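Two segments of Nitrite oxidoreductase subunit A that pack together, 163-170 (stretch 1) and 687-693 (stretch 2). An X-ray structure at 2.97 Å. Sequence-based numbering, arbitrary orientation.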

ATOM      1  N   ASN B 163     -21.122  22.694 -16.411  1.00 44.55           N
ATOM      2  CA  ASN B 163     -20.349  23.005 -15.213  1.00 49.21           C
ATOM      3  C   ASN B 163     -21.035  22.329 -14.028  1.00 42.93           C
ATOM      4  O   ASN B 163     -21.842  22.946 -13.328  1.00 49.11           O
ATOM      5  CB  ASN B 163     -20.236  24.520 -15.018  1.00 47.40           C
ATOM      6  CG  ASN B 163     -19.228  24.899 -13.951  1.00 54.72           C
ATOM      7  OD1 ASN B 163     -18.602  24.036 -13.333  1.00 51.09           O
ATOM      8  ND2 ASN B 163     -19.065  26.198 -13.728  1.00 45.84           N
ATOM      9  N   ARG B 164     -20.707  21.057 -13.805  1.00 33.14           N
ATOM     10  CA  ARG B 164     -21.235  20.305 -12.675  1.00 34.46           C
ATOM     11  C   ARG B 164     -20.355  20.394 -11.437  1.00 44.12           C
ATOM     12  O   ARG B 164     -20.754  19.897 -10.377  1.00 47.11           O
ATOM     13  CB  ARG B 164     -21.406  18.826 -13.043  1.00 32.36           C
ATOM     14  CG  ARG B 164     -22.633  18.488 -13.870  1.00 36.47           C
ATOM     15  CD  ARG B 164     -22.823  16.976 -13.911  1.00 34.30           C
ATOM     16  NE  ARG B 164     -24.033  16.569 -14.619  1.00 34.16           N
ATOM     17  CZ  ARG B 164     -24.054  16.157 -15.884  1.00 33.44           C
ATOM     18  NH1 ARG B 164     -22.929  16.099 -16.583  1.00 26.18           N
ATOM     19  NH2 ARG B 164     -25.200  15.802 -16.450  1.00 31.81           N
ATOM     20  N   GLY B 165     -19.182  21.013 -11.537  1.00 43.69           N
ATOM     21  CA  GLY B 165     -18.259  21.047 -10.421  1.00 35.02           C
ATOM     22  C   GLY B 165     -18.378  22.302  -9.584  1.00 33.76           C
ATOM     23  O   GLY B 165     -17.745  22.415  -8.530  1.00 30.26           O
ATOM     24  N   ASN B 166     -19.186  23.255 -10.047  1.00 33.50           N
ATOM     25  CA  ASN B 166     -19.487  24.462  -9.292  1.00 34.19           C
ATOM     26  C   ASN B 166     -20.943  24.514  -8.850  1.00 34.21           C
ATOM     27  O   ASN B 166     -21.405  25.559  -8.379  1.00 31.16           O
ATOM     28  CB  ASN B 166     -19.131  25.704 -10.111  1.00 35.66           C
ATOM     29  CG  ASN B 166     -17.640  25.834 -10.345  1.00 38.06           C
ATOM     30  OD1 ASN B 166     -17.168  25.747 -11.479  1.00 35.30           O
ATOM     31  ND2 ASN B 166     -16.888  26.037  -9.270  1.00 43.11           N
ATOM     32  N   ASP B 167     -21.674  23.411  -8.989  1.00 32.79           N
ATOM     33  CA  ASP B 167     -23.028  23.309  -8.476  1.00 33.14           C
ATOM     34  C   ASP B 167     -22.971  22.730  -7.064  1.00 35.14           C
ATOM     35  O   ASP B 167     -21.897  22.502  -6.507  1.00 36.91           O
ATOM     36  CB  ASP B 167     -23.884  22.458  -9.414  1.00 28.24           C
ATOM     37  CG  ASP B 167     -25.371  22.676  -9.215  1.00 32.36           C
ATOM     38  OD1 ASP B 167     -25.748  23.462  -8.323  1.00 37.13           O
ATOM     39  OD2 ASP B 167     -26.162  22.063  -9.960  1.00 36.73           O
ATOM     40  N   GLU B 168     -24.133  22.480  -6.471  1.00 31.78           N
ATOM     41  CA  GLU B 168     -24.207  22.033  -5.088  1.00 29.78           C
ATOM     42  C   GLU B 168     -24.904  20.683  -5.002  1.00 36.52           C
ATOM     43  O   GLU B 168     -25.905  20.444  -5.682  1.00 40.32           O
ATOM     44  CB  GLU B 168     -24.943  23.057  -4.218  1.00 31.08           C
ATOM     45  CG  GLU B 168     -24.910  22.739  -2.734  1.00 40.41           C
ATOM     46  CD  GLU B 168     -25.592  23.799  -1.896  1.00 44.56           C
ATOM     47  OE1 GLU B 168     -26.123  24.767  -2.481  1.00 41.30           O
ATOM     48  OE2 GLU B 168     -25.599  23.664  -0.654  1.00 53.70           O
ATOM     49  N   LEU B 169     -24.365  19.806  -4.159  1.00 32.98           N
ATOM     50  CA  LEU B 169     -24.978  18.515  -3.878  1.00 26.27           C
ATOM     51  C   LEU B 169     -25.825  18.646  -2.618  1.00 23.86           C
ATOM     52  O   LEU B 169     -25.297  18.907  -1.532  1.00 32.27           O
ATOM     53  CB  LEU B 169     -23.912  17.435  -3.711  1.00 23.21           C
ATOM     54  CG  LEU B 169     -23.127  17.100  -4.980  1.00 27.77           C
ATOM     55  CD1 LEU B 169     -21.958  16.186  -4.664  1.00 30.33           C
ATOM     56  CD2 LEU B 169     -24.036  16.472  -6.026  1.00 28.05           C
ATOM     57  N   LEU B 170     -27.131  18.463  -2.766  1.00 24.87           N
ATOM     58  CA  LEU B 170     -28.093  18.653  -1.692  1.00 27.03           C
ATOM     59  C   LEU B 170     -28.486  17.319  -1.071  1.00 26.11           C
ATOM     60  O   LEU B 170     -28.396  16.261  -1.698  1.00 25.56           O
ATOM     61  CB  LEU B 170     -29.338  19.376  -2.215  1.00 32.36           C
ATOM     62  CG  LEU B 170     -29.073  20.739  -2.855  1.00 38.86           C
ATOM     63  CD1 LEU B 170     -30.346  21.301  -3.471  1.00 32.94           C
ATOM     64  CD2 LEU B 170     -28.491  21.705  -1.832  1.00 39.30           C
ATOM     65  N   SER B 687     -16.001  11.524  -8.301  1.00 35.93           N
ATOM     66  CA  SER B 687     -17.002  11.067  -9.257  1.00 27.37           C
ATOM     67  C   SER B 687     -18.398  11.479  -8.805  1.00 33.92           C
ATOM     68  O   SER B 687     -19.256  11.772  -9.643  1.00 36.72           O
ATOM     69  CB  SER B 687     -16.918   9.554  -9.455  1.00 25.06           C
ATOM     70  OG  SER B 687     -15.698   9.190 -10.080  1.00 30.10           O
ATOM     71  N   ILE B 688     -18.636  11.522  -7.491  1.00 34.10           N
ATOM     72  CA  ILE B 688     -19.892  12.068  -6.985  1.00 34.74           C
ATOM     73  C   ILE B 688     -19.917  13.577  -7.195  1.00 34.31           C
ATOM     74  O   ILE B 688     -20.962  14.164  -7.512  1.00 40.08           O
ATOM     75  CB  ILE B 688     -20.086  11.715  -5.493  1.00 36.22           C
ATOM     76  CG1 ILE B 688     -20.796  10.375  -5.283  1.00 31.80           C
ATOM     77  CG2 ILE B 688     -20.861  12.809  -4.765  1.00 28.73           C
ATOM     78  CD1 ILE B 688     -20.047   9.192  -5.808  1.00 35.70           C
ATOM     79  N   GLU B 689     -18.752  14.217  -7.073  1.00 34.43           N
ATOM     80  CA  GLU B 689     -18.664  15.664  -7.230  1.00 36.89           C
ATOM     81  C   GLU B 689     -19.052  16.106  -8.632  1.00 34.45           C
ATOM     82  O   GLU B 689     -19.494  17.245  -8.824  1.00 32.88           O
ATOM     83  CB  GLU B 689     -17.248  16.136  -6.898  1.00 37.15           C
ATOM     84  CG  GLU B 689     -17.017  16.459  -5.433  1.00 32.61           C
ATOM     85  CD  GLU B 689     -17.056  17.949  -5.155  1.00 36.23           C
ATOM     86  OE1 GLU B 689     -18.151  18.546  -5.228  1.00 47.87           O
ATOM     87  OE2 GLU B 689     -15.985  18.525  -4.872  1.00 26.20           O
ATOM     88  N   TYR B 690     -18.893  15.229  -9.620  1.00 35.11           N
ATOM     89  CA  TYR B 690     -19.298  15.508 -10.991  1.00 30.81           C
ATOM     90  C   TYR B 690     -20.442  14.598 -11.435  1.00 35.37           C
ATOM     91  O   TYR B 690     -20.563  14.277 -12.619  1.00 37.55           O
ATOM     92  CB  TYR B 690     -18.107  15.373 -11.937  1.00 30.87           C
ATOM     93  CG  TYR B 690     -17.131  16.532 -11.878  1.00 40.85           C
ATOM     94  CD1 TYR B 690     -17.390  17.718 -12.553  1.00 36.50           C
ATOM     95  CD2 TYR B 690     -15.949  16.436 -11.154  1.00 36.46           C
ATOM     96  CE1 TYR B 690     -16.501  18.777 -12.505  1.00 37.05           C
ATOM     97  CE2 TYR B 690     -15.055  17.491 -11.100  1.00 30.47           C
ATOM     98  CZ  TYR B 690     -15.336  18.659 -11.776  1.00 38.35           C
ATOM     99  OH  TYR B 690     -14.450  19.710 -11.726  1.00 41.38           O
ATOM    100  N   ALA B 691     -21.286  14.182 -10.497  1.00 35.12           N
ATOM    101  CA  ALA B 691     -22.438  13.331 -10.764  1.00 26.80           C
ATOM    102  C   ALA B 691     -23.725  14.071 -10.412  1.00 28.98           C
ATOM    103  O   ALA B 691     -23.707  15.191  -9.894  1.00 36.86           O
ATOM    104  CB  ALA B 691     -22.343  12.018  -9.983  1.00 27.61           C
ATOM    105  N   ASP B 692     -24.854  13.423 -10.699  1.00 23.64           N
ATOM    106  CA  ASP B 692     -26.166  13.979 -10.400  1.00 25.03           C
ATOM    107  C   ASP B 692     -26.828  13.331  -9.195  1.00 31.61           C
ATOM    108  O   ASP B 692     -27.646  13.976  -8.529  1.00 27.47           O
ATOM    109  CB  ASP B 692     -27.100  13.829 -11.606  1.00 29.15           C
ATOM    110  CG  ASP B 692     -26.637  14.625 -12.810  1.00 31.98           C
ATOM    111  OD1 ASP B 692     -26.027  15.698 -12.622  1.00 26.60           O
ATOM    112  OD2 ASP B 692     -26.885  14.175 -13.948  1.00 37.24           O
ATOM    113  N   PHE B 693     -26.492  12.078  -8.895  1.00 30.96           N
ATOM    114  CA  PHE B 693     -27.016  11.379  -7.733  1.00 20.49           C
ATOM    115  C   PHE B 693     -25.882  10.701  -6.981  1.00 24.51           C
ATOM    116  O   PHE B 693     -24.847  10.356  -7.558  1.00 26.05           O
ATOM    117  CB  PHE B 693     -28.056  10.325  -8.126  1.00 23.32           C
ATOM    118  CG  PHE B 693     -29.391  10.895  -8.497  1.00 24.58           C
ATOM    119  CD1 PHE B 693     -30.347  11.143  -7.528  1.00 31.19           C
ATOM    120  CD2 PHE B 693     -29.695  11.173  -9.819  1.00 30.55           C
ATOM    121  CE1 PHE B 693     -31.580  11.660  -7.869  1.00 35.43           C
ATOM    122  CE2 PHE B 693     -30.926  11.692 -10.166  1.00 36.06           C
ATOM    123  CZ  PHE B 693     -31.869  11.935  -9.189  1.00 35.12           C
TER

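Segments far apart in sequence can be held together by a few dissimilar contacts, each suited to its residues, and this pair from nitrite oxidoreductase subunit A, joined across more than 500 residues, is a compact example. Together the two stretches bury about 405 Å² of surface.

Along the second stretch, Ser687 makes no contact, and the interface begins at Ile688. Ile688 CG2 lies 3.6 Å from Leu169 CD1, an apolar pairing at van der Waals distance; Leu169 directs its CA-to-CB bond toward this segment. Ile688 also opens a type I beta turn that runs to Ala691, closed by a backbone hydrogen bond from Ala691 N to Ile688 O of 3.0 Å.

Within the turn, Glu689 meets the first stretch through its backbone, its CA lying 4.2 Å from Leu169 CD1. Glu689 O sits 3.3 Å from Arg164 O; both are acceptors, so this proximity is no hydrogen bond. Tyr690 follows, its ring close against Gly165: Gly165 CA approaches Tyr690 CE1 to 3.5 Å, and a CB built there would fall only 2.7 Å from that same CE1, a clash. The backbone of Tyr690 takes part too, its O lying 3.7 Å from Arg164 CD.

Ala691 points its CB away and meets the first stretch through its carbonyl, with O 4.1 Å from Leu169 CD2. The polar anchor comes at Asp692. Arg164, extended through t rotamers at chi2 and chi3, donates from NE to Asp692 OD1 at 3.0 Å, forming a hydrogen bond within a salt bridge. The carboxylate oxygen meets the guanidinium at its edge, near its plane, so charge attraction and hydrogen bonding act together. NH1 and NH2 of Arg164 are satisfied elsewhere in the structure. By Phe693, whose CB points away, the contact has ended.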